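Probable outer membrane protein (Pseudomonas aeruginosa, PDB 3DWO) probably lets long-chain fatty acids and other hydrophobic compounds cross the outer membrane, as a beta-barrel channel of the FadL family. Local coordinates at residues D226-A231 with L290-Q295. Numbering follows the deposited sequence.
Sequences DTLGFA and LDWVHQ
His294 CB sits 3.8 Å over one face of the Trp292 indole, nearer the ring's border than its middle, and Asp226 CB lies level with the ring beside its edge. The Phe230 ring is met at its edge, where Leu290 CD2 approaches CD1 at 3.9 Å. These side chains lie on the outer surface of two neighbouring antiparallel strands in the wall of a FadL-type beta barrel; the side chain of Phe230 lies about 4 Å from a bound C8E detergent molecule. The short segments run nearly antiparallel, with axes 4.6 Å apart. Thr227 with Val293 and Gly229 with Asp291 are the hydrogen-bonded pairs, each joined by two backbone bonds, and the non-hydrogen-bonded pairs fall between and beyond them. Evidence for regular pairing is that all four acceptors take their N-H in the carbonyl plane; the straightest bond, Asp291 N to Gly229 O, is 2.8 Å long with 167° at the hydrogen. On the surface bearing Thr227, Asp291 and Val293 the contact is buried: Leu22 touches the last two, and Asp291 OD1 bonds Ser305 OG on the next strand, 300-309. On the outer surface, Trp292 CG anti to its backbone N (chi1 176°) sets the indole beside Leu228, and the turn of the ring about the next bond brings its N-H to Asp226. The carboxylate is tilted 40° from the indole plane, and its OD2 is held by Thr223 OG1. Its other oxygen, less surely placed, takes a long, bent hydrogen bond: Trp292 NE1 to Asp226 OD1, 3.3 Å.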
loop_
_atom_site.group_PDB
_atom_site.type_symbol
_atom_site.label_atom_id
_atom_site.label_comp_id
_atom_site.label_asym_id
_atom_site.label_seq_id
_atom_site.Cartn_x
_atom_site.Cartn_y
_atom_site.Cartn_z
ATOM N N ASP A 226 -7.749 -15.897 -28.032
ATOM C CA ASP A 226 -8.196 -15.135 -26.882
ATOM C C ASP A 226 -8.122 -15.933 -25.592
ATOM O O ASP A 226 -8.523 -17.095 -25.537
ATOM C CB ASP A 226 -9.631 -14.660 -27.101
ATOM C CG ASP A 226 -9.786 -13.855 -28.370
ATOM O OD1 ASP A 226 -9.154 -12.784 -28.473
ATOM O OD2 ASP A 226 -10.540 -14.295 -29.264
ATOM N N THR A 227 -7.602 -15.291 -24.555
ATOM C CA THR A 227 -7.489 -15.908 -23.249
ATOM C C THR A 227 -8.144 -14.950 -22.268
ATOM O O THR A 227 -7.694 -13.818 -22.100
ATOM C CB THR A 227 -6.020 -16.121 -22.846
ATOM O OG1 THR A 227 -5.366 -16.932 -23.827
ATOM C CG2 THR A 227 -5.937 -16.819 -21.499
ATOM N N LEU A 228 -9.229 -15.399 -21.650
ATOM C CA LEU A 228 -9.945 -14.585 -20.685
ATOM C C LEU A 228 -9.682 -15.142 -19.301
ATOM O O LEU A 228 -9.523 -16.350 -19.129
ATOM C CB LEU A 228 -11.445 -14.610 -20.971
ATOM C CG LEU A 228 -11.926 -13.934 -22.257
ATOM C CD1 LEU A 228 -13.429 -14.118 -22.393
ATOM C CD2 LEU A 228 -11.586 -12.454 -22.221
ATOM N N GLY A 229 -9.634 -14.260 -18.311
ATOM C CA GLY A 229 -9.379 -14.716 -16.963
ATOM C C GLY A 229 -10.084 -13.914 -15.892
ATOM O O GLY A 229 -10.244 -12.695 -15.995
ATOM N N PHE A 230 -10.533 -14.621 -14.864
ATOM C CA PHE A 230 -11.187 -13.993 -13.739
ATOM C C PHE A 230 -10.454 -14.468 -12.498
ATOM O O PHE A 230 -10.285 -15.673 -12.288
ATOM C CB PHE A 230 -12.652 -14.402 -13.641
ATOM C CG PHE A 230 -13.370 -13.749 -12.503
ATOM C CD1 PHE A 230 -13.724 -12.408 -12.572
ATOM C CD2 PHE A 230 -13.630 -14.455 -11.334
ATOM C CE1 PHE A 230 -14.328 -11.774 -11.490
ATOM C CE2 PHE A 230 -14.233 -13.831 -10.244
ATOM C CZ PHE A 230 -14.582 -12.488 -10.323
ATOM N N ALA A 231 -10.012 -13.522 -11.681
ATOM C CA ALA A 231 -9.289 -13.863 -10.469
ATOM C C ALA A 231 -9.894 -13.146 -9.278
ATOM O O ALA A 231 -10.288 -11.982 -9.369
ATOM C CB ALA A 231 -7.813 -13.490 -10.615
ATOM N N LEU A 290 -10.365 -8.896 -14.080
ATOM C CA LEU A 290 -10.789 -9.540 -15.310
ATOM C C LEU A 290 -9.672 -9.275 -16.318
ATOM O O LEU A 290 -9.337 -8.124 -16.578
ATOM C CB LEU A 290 -12.106 -8.918 -15.789
ATOM C CG LEU A 290 -12.992 -9.684 -16.780
ATOM C CD1 LEU A 290 -12.238 -9.927 -18.084
ATOM C CD2 LEU A 290 -13.426 -11.003 -16.157
ATOM N N ASP A 291 -9.083 -10.336 -16.868
ATOM C CA ASP A 291 -8.001 -10.182 -17.836
ATOM C C ASP A 291 -8.314 -10.789 -19.203
ATOM O O ASP A 291 -8.971 -11.828 -19.308
ATOM C CB ASP A 291 -6.716 -10.802 -17.292
ATOM C CG ASP A 291 -6.314 -10.224 -15.952
ATOM O OD1 ASP A 291 -6.106 -8.994 -15.870
ATOM O OD2 ASP A 291 -6.203 -11.000 -14.980
ATOM N N TRP A 292 -7.820 -10.130 -20.245
ATOM C CA TRP A 292 -8.028 -10.571 -21.614
ATOM C C TRP A 292 -6.772 -10.360 -22.446
ATOM O O TRP A 292 -6.245 -9.253 -22.532
ATOM C CB TRP A 292 -9.200 -9.808 -22.238
ATOM C CG TRP A 292 -9.445 -10.131 -23.686
ATOM C CD1 TRP A 292 -9.404 -11.366 -24.272
ATOM C CD2 TRP A 292 -9.811 -9.210 -24.722
ATOM N NE1 TRP A 292 -9.724 -11.271 -25.607
ATOM C CE2 TRP A 292 -9.977 -9.959 -25.910
ATOM C CE3 TRP A 292 -10.015 -7.823 -24.763
ATOM C CZ2 TRP A 292 -10.340 -9.369 -27.128
ATOM C CZ3 TRP A 292 -10.375 -7.234 -25.975
ATOM C CH2 TRP A 292 -10.533 -8.010 -27.141
ATOM N N VAL A 293 -6.291 -11.435 -23.054
ATOM C CA VAL A 293 -5.106 -11.363 -23.891
ATOM C C VAL A 293 -5.436 -11.884 -25.284
ATOM O O VAL A 293 -5.873 -13.024 -25.451
ATOM C CB VAL A 293 -3.946 -12.186 -23.291
ATOM C CG1 VAL A 293 -2.776 -12.228 -24.258
ATOM C CG2 VAL A 293 -3.504 -11.561 -21.974
ATOM N N HIS A 294 -5.245 -11.031 -26.282
ATOM C CA HIS A 294 -5.511 -11.405 -27.660
ATOM C C HIS A 294 -4.227 -11.385 -28.474
ATOM O O HIS A 294 -3.502 -10.392 -28.490
ATOM C CB HIS A 294 -6.526 -10.451 -28.294
ATOM C CG HIS A 294 -6.764 -10.714 -29.749
ATOM N ND1 HIS A 294 -5.785 -10.549 -30.703
ATOM C CD2 HIS A 294 -7.860 -11.160 -30.407
ATOM C CE1 HIS A 294 -6.265 -10.884 -31.888
ATOM N NE2 HIS A 294 -7.522 -11.259 -31.735
ATOM N N GLN A 295 -3.951 -12.493 -29.148
ATOM C CA GLN A 295 -2.765 -12.599 -29.977
ATOM C C GLN A 295 -3.162 -12.265 -31.412
ATOM O O GLN A 295 -3.892 -13.023 -32.052
ATOM C CB GLN A 295 -2.203 -14.015 -29.877
ATOM C CG GLN A 295 -1.951 -14.438 -28.438
ATOM C CD GLN A 295 -1.678 -15.921 -28.290
ATOM O OE1 GLN A 295 -2.508 -16.758 -28.657
ATOM N NE2 GLN A 295 -0.514 -16.256 -27.743
#